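Local coordinates for protein phosphoribosylaminoimidazole-succinocarboxamide synthase (Pyrococcus horikoshii, PDB 3U55) that catalyses the ATP-dependent joining of L-aspartate to the carboxylate of 5-amino-1-(5-phosphoribosyl)imidazole-4-carboxylate, forming SAICAR in de novo purine biosynthesis, at residues A[131-136]-A[141-146]; A[88-93]-A[147-152]; A[46-51]-A[226-231]; A[53-58]-A[161-166]; A[71-74]-A[78-81]. All coordinates share one frame; numbering follows the deposited sequence.

Interaction 1 of 5, residues A[131-136]-A[141-146]; sequences INYYHA and ISLDEI
Tyr133 leans its ring against Ile146 and Leu143, with neither methyl squarely over a face. Ile146 CG2 lies 3.4 Å from Tyr133 CD1, and from the same side of the ring Leu143 CD1 comes to 3.8 Å from Tyr133 CD2. One turn along, Ala136 CB meets Ile146 CD1 at 3.8 Å. The tyrosine reaches both partners because its CG stands opposite the carbonyl carbon (chi1 -53°), and its hydroxyl hydrogen-bonds Glu150 OE1. The backbones join where Ile141 N donates to Ala136 O (2.9 Å, 156° at the hydrogen). A water adds a second bridge, donating to Tyr133 O at 2.8 Å and to Ile141 O at 2.9 Å. Further out, both helices are capped. Asn132 OD1 accepts His135 N at 3.1 Å and, weakly, Tyr134 N. Ser142 and Glu145 form a capping box, Glu145 N donating to Ser142 OG and Ser142 N to Glu145 OE1; that oxygen also receives Ser142 OG on its anti lone pair. Glu145 OE2 is held by Lys180 and Tyr86. Tyr133 also meets Tyr133 of the second subunit, nearly perpendicular. Apolar groups thus pack the helix starts together, the main-chain bond and water join the segments, and caps satisfy early amides of each helix.

Interaction 2 of 5, residues A[88-93]-A[147-152]; sequences LEVVVR and KKIEEI. With SO4 (sulfate ion), chain B.
Ile149 presents two branches of one side chain to two residues of strand 88-93. Its CG2 methyl meets Val90 CG2 at 3.8 Å, and its CD1 methyl meets Leu88 CD1 at 4.0 Å. CG2 lies opposite the backbone N while CG1 is turned beside it (chi1 -74°), which spreads the branches so that one isoleucine spans alternate residues of the strand. Val90 also rests on Ala153, one turn further along the helix, and Phe178 touches Ile149 from strand 169-180. Arg93 takes no part in this packing; its guanidinium extends from the strand to a sulfate ion, probably from the crystallisation liquor. The anion lies at the edge of the guanidinium, close to its plane. Arg93 NH1 gives sulfate O3 a long, weak bond of 3.4 Å; NH2 points almost straight at O1, although the modelled separation is unusually short. Ser99 N and Arg198 also bind the sulfate, and Glu118 pairs with Arg93 NH1. A leucine in place of Arg93 would probably leave Glu118 without its cationic mate and weaken the hold on the anion. The strand therefore joins an apolar helix-facing side to a cationic anion site, consistent with the substrate-phosphate pocket of related SAICAR synthetases.

Interaction 3 of 5, residues A[46-51]-A[226-231]; sequences GWLNAQ and EIYERI
Tyr228 and Trp47 are brought together by extended first torsions. CG of Tyr228 points opposite its main-chain nitrogen (chi1 179°), and Trp47 adopts the same setting, so each ring reaches across the gap between the two helices. The motif is a helix pair running in broadly the same direction: the segments of helices 45-62 and 220-232 cross at 36° with axes 10.7 Å apart, linking an early helix to the C-terminal helix of the SAICAR synthetase fold. At such a separation large side chains must bridge the interval, and Tyr228 supplies most of the bridge. Its ring and the six-membered ring of Trp47 are inclined at 51°, an oblique pairing. Trp47 CZ3 lies over one face of the tyrosine, 3.8 Å from Tyr228 CE2, whereas the phenol oxygen arrives at the indole edge. Gln51 contributes only its aliphatic part: CB abuts the tyrosine edge, 3.8 Å from Tyr228 CE2. One turn earlier in the same helix, the indole has Gln51 CG over its centre, so glutamine and tryptophan form a single surface for the tyrosine. Leu48 supports the root of that ring, its side chain running across that of Tyr228 at about a right angle, with CD2 3.8 Å from Tyr228 CB. Phe238 also meets the Trp47 ring. Away from the interface, Arg230 grips Glu226 side-on through NE and NH2, and its NH1 pairs with Asp201. The nearest approach between the two helices is Trp47 CH2 to Tyr228 OH, 3.5 Å, near the indole plane.

Interaction 4 of 5, residues A[53-58]-A[161-166]; sequences SVIFFK and KDYLAK
The helical turn that directs Ile55 and Phe56 at Tyr163 and Leu164 is closed by a short backbone bond, Phe57 N to Ser53 O at 2.8 Å. Ser53 OG is itself held by Asn49 O and Ile192 N, tying this turn to a neighbouring loop. No polar bond crosses between the segments; the meeting is apolar and made by side-chain ends. Phe56 CE1 lies 3.9 Å from Leu164 CD2, and the methyl comes in at the ring edge, close to its plane, with the two side chains crossing at about a right angle. The same CE1 is 4.2 Å from Tyr163 CE2, where the rings approach obliquely. Tyr163 reaches this far because its CG is swung opposite the main-chain nitrogen (chi1 175°), which carries the phenol oxygen to 4.0 Å from Ile55 CG2. The long reach suits axes 12.4 Å apart that cross at 123°, too distant for backbone contact. Ile231 of helix 220-232, in one conformer, packs against Ile55, Phe56, Tyr163 and Leu164, making this a three-helix junction. On its flanks, Leu164 rests on Ile169 and Leu171 of strand 169-180, while Val54 and Phe57 pack on Phe69 of strand 69-72.

Interaction 5 of 5, residues A[71-74]-A[78-81]; sequences GVAG and LIVE
Gly71 and Ile79 form the tight part of this beta hairpin, an antiparallel hydrogen-bonded pair. Ile79 N donates to Gly71 O at 2.6 Å, a short bond, and Gly71 N returns one to Ile79 O at 3.1 Å, nearly straight with 167° at the hydrogen. Gly71 O is further approached by Leu78 CA at 3.4 Å in a CA-H...O contact. The next pair, Val72 with Leu78, is non-hydrogen-bonded and held by side chains: Val72 CG1 touches Leu78 CD2 at 3.9 Å. Both lie on the face covered by Val54 of helix 45-62, where Leu78 is buried although Val72 remains largely exposed. The other face is formed by Ile79 against Ala73, both only partly exposed. Ile79 spreads its CG1 branch, turned opposite the carbonyl carbon (chi1 -54°), against Ala73, and CG1 comes to 3.8 Å from Ala73 CB. Ile24 of the adjoining strand 22-27 supports both residues. Beyond Ala73 the hairpin opens into its turn, where Gly74 is exposed and takes a positive phi that favours glycine; Arg77 NE holds Ala73 O there. A serine replacing Ile79 would probably retain the backbone pairing but lose the CG1 and CD1 contacts to Ala73 CB, opening a gap between it and Ile24. Main-chain bonds thus set the register of this edge strand, 69-72, in its four-stranded antiparallel sheet, and the contact grades from the paired backbone and buried Leu78 to the solvent side at Val72 and the Gly74 turn.

Overall arrangement
Along the chain, interaction 3 encloses interaction 4, which in turn encloses interaction 5 and then interaction 2, with interaction 1 innermost. Helix 143-165 is the common spine: interactions 1, 2 and 4 lie along it, the first two with centres about 11 Å apart and in contact. Helix 45-62 carries interactions 3 and 4, also about 11 Å apart and touching, and packs on the hairpin of interaction 5 through Val54. Interactions 1 and 3 lie on opposite sides of the chain's centre, with centres about 34 Å apart. Together the contacts connect the dimer-facing end, the larger sheet with its anion site, the helical junction and the four-stranded sheet.

Interaction 1 of 5, residues A[131-136]-A[141-146]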
# COMPACT_ATOMS: atom_id res chain seq x y z
N ILE A 131 -3.09 -0.79 2.73
CA ILE A 131 -3.98 -0.99 1.61
C ILE A 131 -4.05 0.27 0.75
O ILE A 131 -3.64 1.34 1.19
CB ILE A 131 -5.42 -1.40 2.04
CG1 ILE A 131 -6.02 -0.37 3.01
CG2 ILE A 131 -5.43 -2.83 2.63
CD1 ILE A 131 -7.55 -0.48 3.18
N ASN A 132 -4.55 0.12 -0.47
CA ASN A 132 -4.79 1.29 -1.33
C ASN A 132 -6.30 1.50 -1.55
O ASN A 132 -7.12 0.81 -0.92
CB ASN A 132 -3.99 1.18 -2.64
CG ASN A 132 -4.43 0.02 -3.51
OD1 ASN A 132 -5.60 -0.32 -3.54
ND2 ASN A 132 -3.49 -0.58 -4.24
N TYR A 133 -6.66 2.42 -2.44
CA TYR A 133 -8.07 2.77 -2.67
C TYR A 133 -8.88 1.61 -3.24
O TYR A 133 -10.07 1.51 -2.98
CB TYR A 133 -8.21 3.98 -3.60
CG TYR A 133 -7.44 5.22 -3.19
CD1 TYR A 133 -7.02 5.42 -1.87
CD2 TYR A 133 -7.14 6.21 -4.12
CE1 TYR A 133 -6.31 6.56 -1.50
CE2 TYR A 133 -6.45 7.36 -3.76
CZ TYR A 133 -6.04 7.53 -2.46
OH TYR A 133 -5.34 8.67 -2.12
N TYR A 134 -8.22 0.76 -4.03
CA TYR A 134 -8.89 -0.40 -4.64
C TYR A 134 -9.22 -1.44 -3.58
O TYR A 134 -10.31 -2.01 -3.60
CB TYR A 134 -8.03 -1.04 -5.73
CG TYR A 134 -7.75 -0.14 -6.92
CD1 TYR A 134 -8.58 -0.16 -8.04
CD2 TYR A 134 -6.64 0.70 -6.92
CE1 TYR A 134 -8.31 0.66 -9.14
CE2 TYR A 134 -6.36 1.52 -8.01
CZ TYR A 134 -7.20 1.49 -9.12
OH TYR A 134 -6.92 2.29 -10.19
N HIS A 135 -8.28 -1.70 -2.66
CA HIS A 135 -8.57 -2.66 -1.58
C HIS A 135 -9.72 -2.12 -0.73
O HIS A 135 -10.60 -2.88 -0.31
CB HIS A 135 -7.38 -2.91 -0.65
CG HIS A 135 -6.11 -3.28 -1.35
ND1 HIS A 135 -5.92 -4.47 -2.00
CD2 HIS A 135 -4.93 -2.61 -1.45
CE1 HIS A 135 -4.69 -4.51 -2.49
NE2 HIS A 135 -4.07 -3.40 -2.16
N ALA A 136 -9.70 -0.80 -0.46
CA ALA A 136 -10.72 -0.17 0.39
C ALA A 136 -12.12 -0.35 -0.20
O ALA A 136 -13.08 -0.60 0.54
CB ALA A 136 -10.43 1.31 0.58
N ILE A 141 -15.68 0.46 1.23
CA ILE A 141 -15.43 1.89 1.37
C ILE A 141 -15.26 2.55 -0.00
O ILE A 141 -14.29 2.29 -0.71
CB ILE A 141 -14.18 2.17 2.25
CG1 ILE A 141 -14.26 1.39 3.57
CG2 ILE A 141 -14.05 3.67 2.50
CD1 ILE A 141 -12.95 1.38 4.37
N SER A 142 -16.20 3.43 -0.35
CA SER A 142 -16.23 4.05 -1.67
C SER A 142 -15.06 5.00 -1.85
O SER A 142 -14.48 5.49 -0.87
CB SER A 142 -17.55 4.79 -1.90
OG SER A 142 -17.60 5.99 -1.14
N LEU A 143 -14.71 5.28 -3.10
CA LEU A 143 -13.64 6.23 -3.38
C LEU A 143 -13.95 7.63 -2.84
O LEU A 143 -13.05 8.32 -2.37
CB LEU A 143 -13.32 6.27 -4.87
CG LEU A 143 -12.13 7.10 -5.34
CD1 LEU A 143 -10.83 6.63 -4.67
CD2 LEU A 143 -12.02 7.04 -6.86
N ASP A 144 -15.22 8.04 -2.90
CA ASP A 144 -15.64 9.33 -2.32
C ASP A 144 -15.39 9.36 -0.81
O ASP A 144 -14.93 10.37 -0.27
CB ASP A 144 -17.12 9.64 -2.63
CG ASP A 144 -17.55 11.01 -2.11
OD1 ASP A 144 -17.03 12.04 -2.59
OD2 ASP A 144 -18.42 11.06 -1.21
N GLU A 145 -15.69 8.26 -0.12
CA GLU A 145 -15.42 8.17 1.32
C GLU A 145 -13.93 8.25 1.61
O GLU A 145 -13.50 8.96 2.51
CB GLU A 145 -15.99 6.88 1.90
CG GLU A 145 -17.49 6.91 2.13
CD GLU A 145 -18.03 5.53 2.42
OE1 GLU A 145 -18.14 4.73 1.47
OE2 GLU A 145 -18.35 5.24 3.58
N ILE A 146 -13.14 7.51 0.83
CA ILE A 146 -11.68 7.56 0.98
C ILE A 146 -11.14 8.98 0.77
O ILE A 146 -10.34 9.45 1.56
CB ILE A 146 -10.97 6.55 0.07
CG1 ILE A 146 -11.22 5.13 0.58
CG2 ILE A 146 -9.45 6.84 0.02
CD1 ILE A 146 -10.61 4.83 1.97
O HOH W 1 -12.24 3.21 -2.61

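Interaction 2 of 5, residues A[88-93]-A[147-152]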
# COMPACT_ATOMS: atom_id res chain seq x y z
N LEU A 88 -10.11 1.11 9.52
CA LEU A 88 -8.91 1.77 9.01
C LEU A 88 -8.07 2.42 10.09
O LEU A 88 -8.61 2.91 11.09
CB LEU A 88 -9.27 2.87 7.99
CG LEU A 88 -10.06 2.53 6.73
CD1 LEU A 88 -10.47 3.83 6.01
CD2 LEU A 88 -9.25 1.62 5.80
N GLU A 89 -6.76 2.41 9.88
CA GLU A 89 -5.86 3.33 10.56
C GLU A 89 -5.28 4.24 9.48
O GLU A 89 -4.76 3.75 8.48
CB GLU A 89 -4.77 2.57 11.32
CG GLU A 89 -5.31 1.85 12.56
CD GLU A 89 -4.30 0.93 13.22
OE1 GLU A 89 -4.70 0.21 14.16
OE2 GLU A 89 -3.12 0.92 12.81
N VAL A 90 -5.43 5.54 9.67
CA VAL A 90 -5.01 6.52 8.66
C VAL A 90 -3.80 7.24 9.21
O VAL A 90 -3.88 7.92 10.24
CB VAL A 90 -6.14 7.51 8.32
CG1 VAL A 90 -5.72 8.50 7.23
CG2 VAL A 90 -7.40 6.76 7.89
N VAL A 91 -2.66 7.07 8.55
CA VAL A 91 -1.41 7.63 9.04
C VAL A 91 -0.96 8.80 8.14
O VAL A 91 -0.83 8.64 6.93
CB VAL A 91 -0.31 6.54 9.12
CG1 VAL A 91 0.99 7.12 9.62
CG2 VAL A 91 -0.78 5.36 10.01
N VAL A 92 -0.73 9.96 8.75
CA VAL A 92 -0.20 11.12 8.02
C VAL A 92 1.24 11.33 8.46
O VAL A 92 1.52 11.33 9.65
CB VAL A 92 -1.04 12.41 8.26
CG1 VAL A 92 -0.50 13.58 7.42
CG2 VAL A 92 -2.49 12.19 7.91
N ARG A 93 2.15 11.52 7.51
CA ARG A 93 3.58 11.62 7.82
C ARG A 93 4.19 12.87 7.16
O ARG A 93 4.05 13.09 5.96
CB ARG A 93 4.32 10.34 7.39
CG ARG A 93 3.45 9.04 7.45
CD ARG A 93 4.24 7.75 7.15
NE ARG A 93 5.03 7.38 8.31
CZ ARG A 93 4.90 6.28 9.04
NH1 ARG A 93 4.03 5.31 8.74
NH2 ARG A 93 5.69 6.14 10.08
N LYS A 147 -11.60 9.64 -0.29
CA LYS A 147 -11.18 11.02 -0.56
C LYS A 147 -11.53 11.97 0.58
O LYS A 147 -10.69 12.79 0.99
CB LYS A 147 -11.76 11.53 -1.89
CG LYS A 147 -11.01 11.02 -3.12
CD LYS A 147 -11.77 11.36 -4.39
CE LYS A 147 -11.00 10.91 -5.63
NZ LYS A 147 -11.85 10.99 -6.85
N LYS A 148 -12.76 11.86 1.10
CA LYS A 148 -13.19 12.66 2.25
C LYS A 148 -12.32 12.41 3.48
O LYS A 148 -11.93 13.36 4.17
CB LYS A 148 -14.66 12.40 2.59
CG LYS A 148 -15.66 13.10 1.66
CD LYS A 148 -17.10 12.76 2.04
CE LYS A 148 -18.10 13.74 1.43
NZ LYS A 148 -17.95 13.85 -0.05
N ILE A 149 -12.02 11.14 3.73
CA ILE A 149 -11.17 10.74 4.86
C ILE A 149 -9.77 11.37 4.76
O ILE A 149 -9.27 11.94 5.73
CB ILE A 149 -11.08 9.20 4.99
CG1 ILE A 149 -12.40 8.64 5.56
CG2 ILE A 149 -9.90 8.78 5.86
CD1 ILE A 149 -12.60 7.13 5.31
N GLU A 150 -9.14 11.27 3.58
CA GLU A 150 -7.79 11.84 3.41
C GLU A 150 -7.78 13.37 3.48
O GLU A 150 -6.84 13.96 4.00
CB GLU A 150 -7.12 11.31 2.13
CG GLU A 150 -6.92 9.79 2.18
CD GLU A 150 -5.94 9.24 1.16
OE1 GLU A 150 -5.74 9.85 0.09
OE2 GLU A 150 -5.39 8.15 1.44
N GLU A 151 -8.84 13.99 2.97
CA GLU A 151 -9.01 15.44 3.04
C GLU A 151 -9.07 15.91 4.49
O GLU A 151 -8.36 16.85 4.88
CB GLU A 151 -10.28 15.85 2.27
CG GLU A 151 -10.57 17.33 2.25
CD GLU A 151 -11.82 17.66 1.45
OE1 GLU A 151 -11.81 18.68 0.73
OE2 GLU A 151 -12.80 16.89 1.51
N ILE A 152 -9.87 15.22 5.31
CA ILE A 152 -9.96 15.50 6.74
C ILE A 152 -8.58 15.32 7.40
O ILE A 152 -8.10 16.20 8.10
CB ILE A 152 -11.01 14.62 7.45
CG1 ILE A 152 -12.43 14.92 6.95
CG2 ILE A 152 -10.96 14.84 8.96
CD1 ILE A 152 -13.47 13.82 7.31
S SO4 B . 4.71 3.24 12.18
O1 SO4 B . 5.66 4.14 11.55
O2 SO4 B . 4.31 3.75 13.48
O3 SO4 B . 3.56 3.10 11.29
O4 SO4 B . 5.34 1.93 12.38

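Interaction 3 of 5, residues A[46-51]-A[226-231]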
# COMPACT_ATOMS: atom_id res chain seq x y z
N GLY A 46 -2.49 7.19 31.33
CA GLY A 46 -3.91 7.29 30.99
C GLY A 46 -4.43 8.71 31.12
O GLY A 46 -5.09 9.23 30.21
N TRP A 47 -4.13 9.34 32.26
CA TRP A 47 -4.56 10.71 32.52
C TRP A 47 -4.02 11.69 31.48
O TRP A 47 -4.77 12.48 30.92
CB TRP A 47 -4.16 11.15 33.94
CG TRP A 47 -4.78 12.45 34.37
CD1 TRP A 47 -5.96 12.61 35.04
CD2 TRP A 47 -4.24 13.76 34.18
NE1 TRP A 47 -6.20 13.94 35.27
CE2 TRP A 47 -5.16 14.67 34.75
CE3 TRP A 47 -3.08 14.26 33.57
CZ2 TRP A 47 -4.95 16.06 34.73
CZ3 TRP A 47 -2.87 15.64 33.56
CH2 TRP A 47 -3.81 16.52 34.14
N LEU A 48 -2.72 11.60 31.21
CA LEU A 48 -2.07 12.45 30.22
C LEU A 48 -2.66 12.28 28.82
O LEU A 48 -3.00 13.27 28.17
CB LEU A 48 -0.56 12.21 30.20
CG LEU A 48 0.16 12.70 31.47
CD1 LEU A 48 1.51 12.00 31.64
CD2 LEU A 48 0.31 14.23 31.47
N ASN A 49 -2.80 11.03 28.37
CA ASN A 49 -3.38 10.77 27.05
C ASN A 49 -4.83 11.24 26.93
O ASN A 49 -5.22 11.78 25.89
CB ASN A 49 -3.25 9.29 26.68
CG ASN A 49 -1.81 8.87 26.42
OD1 ASN A 49 -0.92 9.71 26.28
ND2 ASN A 49 -1.57 7.57 26.37
N ALA A 50 -5.61 11.06 27.99
CA ALA A 50 -6.99 11.55 28.03
C ALA A 50 -7.04 13.08 27.91
O ALA A 50 -7.78 13.62 27.07
CB ALA A 50 -7.69 11.09 29.30
N GLN A 51 -6.25 13.76 28.74
CA GLN A 51 -6.20 15.22 28.78
C GLN A 51 -5.74 15.82 27.45
O GLN A 51 -6.33 16.79 26.95
CB GLN A 51 -5.29 15.72 29.91
CG GLN A 51 -5.79 15.42 31.31
CD GLN A 51 -7.11 16.08 31.64
OE1 GLN A 51 -7.27 17.29 31.49
NE2 GLN A 51 -8.06 15.29 32.11
N GLU A 226 6.21 16.49 29.66
CA GLU A 226 6.87 17.60 28.97
C GLU A 226 5.97 18.13 27.86
O GLU A 226 5.78 19.34 27.73
CB GLU A 226 8.22 17.16 28.42
CG GLU A 226 9.38 18.08 28.78
CD GLU A 226 9.68 19.12 27.71
OE1 GLU A 226 9.38 20.32 27.94
OE2 GLU A 226 10.23 18.74 26.66
N ILE A 227 5.40 17.21 27.07
CA ILE A 227 4.41 17.55 26.05
C ILE A 227 3.23 18.29 26.68
O ILE A 227 2.85 19.37 26.20
CB ILE A 227 3.90 16.28 25.30
CG1 ILE A 227 4.98 15.73 24.37
CG2 ILE A 227 2.61 16.58 24.51
CD1 ILE A 227 5.31 16.62 23.15
N TYR A 228 2.68 17.73 27.75
CA TYR A 228 1.54 18.32 28.43
C TYR A 228 1.86 19.73 28.92
O TYR A 228 1.05 20.65 28.76
CB TYR A 228 1.06 17.43 29.58
CG TYR A 228 -0.11 18.00 30.36
CD1 TYR A 228 0.10 18.88 31.42
CD2 TYR A 228 -1.42 17.66 30.04
CE1 TYR A 228 -0.96 19.42 32.14
CE2 TYR A 228 -2.50 18.18 30.77
CZ TYR A 228 -2.26 19.06 31.81
OH TYR A 228 -3.31 19.60 32.53
N GLU A 229 3.03 19.89 29.54
CA GLU A 229 3.47 21.17 30.09
C GLU A 229 3.66 22.23 29.01
O GLU A 229 3.25 23.38 29.18
CB GLU A 229 4.76 21.01 30.90
CG GLU A 229 4.57 20.32 32.24
CD GLU A 229 5.88 20.00 32.94
OE1 GLU A 229 6.85 20.78 32.80
OE2 GLU A 229 5.95 18.97 33.65
N ARG A 230 4.29 21.84 27.91
CA ARG A 230 4.51 22.74 26.78
C ARG A 230 3.20 23.21 26.14
O ARG A 230 3.10 24.37 25.72
CB ARG A 230 5.37 22.08 25.72
CG ARG A 230 6.83 22.04 26.08
CD ARG A 230 7.66 22.03 24.83
NE ARG A 230 8.85 21.21 25.02
CZ ARG A 230 9.82 21.09 24.12
NH1 ARG A 230 9.75 21.75 22.97
NH2 ARG A 230 10.86 20.32 24.39
N ILE A 231 2.23 22.31 26.08
CA ILE A 231 0.93 22.62 25.49
C ILE A 231 0.07 23.47 26.43
O ILE A 231 -0.48 24.50 26.02
CB ILE A 231 0.19 21.34 25.03
CG1 ILE A 231 0.87 20.75 23.79
CG2 ILE A 231 -1.29 21.61 24.76
CD1 ILE A 231 0.43 19.35 23.42

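Interaction 4 of 5, residues A[53-58]-A[161-166]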
# COMPACT_ATOMS: atom_id res chain seq x y z
N SER A 53 -5.84 14.32 24.49
CA SER A 53 -6.86 14.04 23.48
C SER A 53 -7.94 15.12 23.50
O SER A 53 -8.32 15.65 22.46
CB SER A 53 -7.49 12.66 23.69
OG SER A 53 -6.60 11.62 23.32
N VAL A 54 -8.42 15.45 24.70
CA VAL A 54 -9.42 16.50 24.89
C VAL A 54 -8.94 17.82 24.30
O VAL A 54 -9.66 18.46 23.53
CB VAL A 54 -9.80 16.66 26.38
CG1 VAL A 54 -10.65 17.90 26.61
CG2 VAL A 54 -10.55 15.44 26.86
N ILE A 55 -7.71 18.21 24.63
CA ILE A 55 -7.12 19.43 24.11
C ILE A 55 -7.13 19.44 22.57
O ILE A 55 -7.59 20.40 21.95
CB ILE A 55 -5.68 19.66 24.64
CG1 ILE A 55 -5.72 20.03 26.13
CG2 ILE A 55 -4.98 20.76 23.84
CD1 ILE A 55 -4.41 19.80 26.86
N PHE A 56 -6.63 18.36 21.96
CA PHE A 56 -6.57 18.27 20.50
C PHE A 56 -7.95 18.23 19.85
O PHE A 56 -8.18 18.91 18.86
CB PHE A 56 -5.71 17.10 20.05
CG PHE A 56 -4.23 17.25 20.37
CD1 PHE A 56 -3.53 18.40 19.98
CD2 PHE A 56 -3.54 16.24 21.03
CE1 PHE A 56 -2.16 18.53 20.26
CE2 PHE A 56 -2.18 16.36 21.31
CZ PHE A 56 -1.49 17.51 20.93
N PHE A 57 -8.87 17.43 20.41
CA PHE A 57 -10.25 17.37 19.88
C PHE A 57 -10.92 18.74 19.88
O PHE A 57 -11.57 19.12 18.90
CB PHE A 57 -11.14 16.39 20.65
CG PHE A 57 -10.84 14.93 20.38
CD1 PHE A 57 -10.52 14.48 19.10
CD2 PHE A 57 -10.91 14.00 21.42
CE1 PHE A 57 -10.26 13.12 18.86
CE2 PHE A 57 -10.65 12.65 21.19
CZ PHE A 57 -10.33 12.21 19.92
N LYS A 58 -10.78 19.47 20.99
CA LYS A 58 -11.37 20.80 21.10
C LYS A 58 -10.80 21.76 20.07
O LYS A 58 -11.54 22.51 19.42
CB LYS A 58 -11.20 21.36 22.52
CG LYS A 58 -12.17 20.77 23.53
CD LYS A 58 -11.82 21.22 24.95
CE LYS A 58 -12.91 20.80 25.93
NZ LYS A 58 -12.51 21.09 27.34
N LYS A 161 0.07 20.47 13.18
CA LYS A 161 1.47 20.82 12.93
C LYS A 161 1.72 22.30 13.19
O LYS A 161 2.72 22.64 13.82
CB LYS A 161 1.93 20.37 11.53
CG LYS A 161 1.56 21.29 10.36
CD LYS A 161 1.52 20.52 9.04
CE LYS A 161 2.87 19.93 8.67
NZ LYS A 161 3.72 20.91 7.95
N ASP A 162 0.81 23.18 12.76
CA ASP A 162 0.93 24.63 13.00
C ASP A 162 0.88 24.95 14.50
O ASP A 162 1.72 25.69 15.01
CB ASP A 162 -0.18 25.40 12.28
CG ASP A 162 0.00 25.44 10.77
OD1 ASP A 162 1.11 25.12 10.27
OD2 ASP A 162 -0.97 25.80 10.08
N TYR A 163 -0.11 24.38 15.17
CA TYR A 163 -0.32 24.57 16.61
C TYR A 163 0.88 24.10 17.43
O TYR A 163 1.30 24.78 18.37
CB TYR A 163 -1.59 23.82 17.03
CG TYR A 163 -1.89 23.82 18.51
CD1 TYR A 163 -2.59 24.87 19.11
CD2 TYR A 163 -1.50 22.75 19.32
CE1 TYR A 163 -2.88 24.87 20.47
CE2 TYR A 163 -1.78 22.74 20.68
CZ TYR A 163 -2.47 23.80 21.25
OH TYR A 163 -2.75 23.78 22.59
N LEU A 164 1.42 22.94 17.07
CA LEU A 164 2.52 22.34 17.82
C LEU A 164 3.85 23.05 17.55
O LEU A 164 4.66 23.20 18.46
CB LEU A 164 2.62 20.83 17.54
CG LEU A 164 1.47 19.96 18.05
CD1 LEU A 164 1.47 18.59 17.39
CD2 LEU A 164 1.49 19.82 19.58
N ALA A 165 4.05 23.50 16.31
CA ALA A 165 5.27 24.24 15.95
C ALA A 165 5.40 25.56 16.71
O ALA A 165 6.52 25.99 17.04
CB ALA A 165 5.32 24.48 14.44
N LYS A 166 4.26 26.19 17.02
CA LYS A 166 4.25 27.42 17.83
C LYS A 166 4.54 27.12 19.30
O LYS A 166 4.71 28.04 20.11
CB LYS A 166 2.92 28.17 17.67
CG LYS A 166 2.68 28.71 16.27
CD LYS A 166 1.55 29.73 16.21
CE LYS A 166 0.19 29.08 15.93
NZ LYS A 166 -0.39 28.42 17.14

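Interaction 5 of 5, residues A[71-74]-A[78-81]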
# COMPACT_ATOMS: atom_id res chain seq x y z
N GLY A 71 -17.77 14.98 25.79
CA GLY A 71 -17.37 15.56 27.07
C GLY A 71 -16.48 14.68 27.92
O GLY A 71 -16.17 13.54 27.56
N VAL A 72 -16.08 15.22 29.07
CA VAL A 72 -15.30 14.47 30.05
C VAL A 72 -16.22 13.87 31.11
O VAL A 72 -17.23 14.47 31.47
CB VAL A 72 -14.20 15.34 30.73
CG1 VAL A 72 -13.09 15.66 29.74
CG2 VAL A 72 -14.78 16.63 31.30
N ALA A 73 -15.87 12.68 31.58
CA ALA A 73 -16.65 11.97 32.58
C ALA A 73 -15.81 11.67 33.81
O ALA A 73 -15.94 10.61 34.43
CB ALA A 73 -17.21 10.67 31.99
N GLY A 74 -14.93 12.61 34.15
CA GLY A 74 -14.06 12.49 35.32
C GLY A 74 -12.98 11.43 35.19
O GLY A 74 -13.15 10.45 34.45
N LEU A 78 -13.60 9.78 28.81
CA LEU A 78 -14.23 10.71 27.89
C LEU A 78 -15.57 10.13 27.46
O LEU A 78 -15.71 8.92 27.33
CB LEU A 78 -13.36 10.95 26.64
CG LEU A 78 -11.94 11.50 26.73
CD1 LEU A 78 -11.54 12.12 25.38
CD2 LEU A 78 -11.80 12.52 27.85
N ILE A 79 -16.55 11.00 27.27
CA ILE A 79 -17.81 10.61 26.64
C ILE A 79 -17.68 10.93 25.16
O ILE A 79 -17.34 12.06 24.80
CB ILE A 79 -19.02 11.34 27.24
CG1 ILE A 79 -19.06 11.16 28.76
CG2 ILE A 79 -20.31 10.79 26.62
CD1 ILE A 79 -19.98 12.13 29.46
N VAL A 80 -17.92 9.92 24.34
CA VAL A 80 -17.73 10.01 22.89
C VAL A 80 -18.98 9.52 22.16
O VAL A 80 -19.75 8.71 22.69
CB VAL A 80 -16.46 9.23 22.41
CG1 VAL A 80 -15.19 9.82 23.03
CG2 VAL A 80 -16.56 7.73 22.71
N GLU A 81 -19.18 10.04 20.96
CA GLU A 81 -20.29 9.67 20.09
C GLU A 81 -20.10 8.25 19.56
O GLU A 81 -18.99 7.88 19.15
CB GLU A 81 -20.35 10.66 18.93
CG GLU A 81 -21.52 10.51 17.99
CD GLU A 81 -21.47 11.51 16.84
OE1 GLU A 81 -20.45 12.22 16.71
OE2 GLU A 81 -22.45 11.58 16.08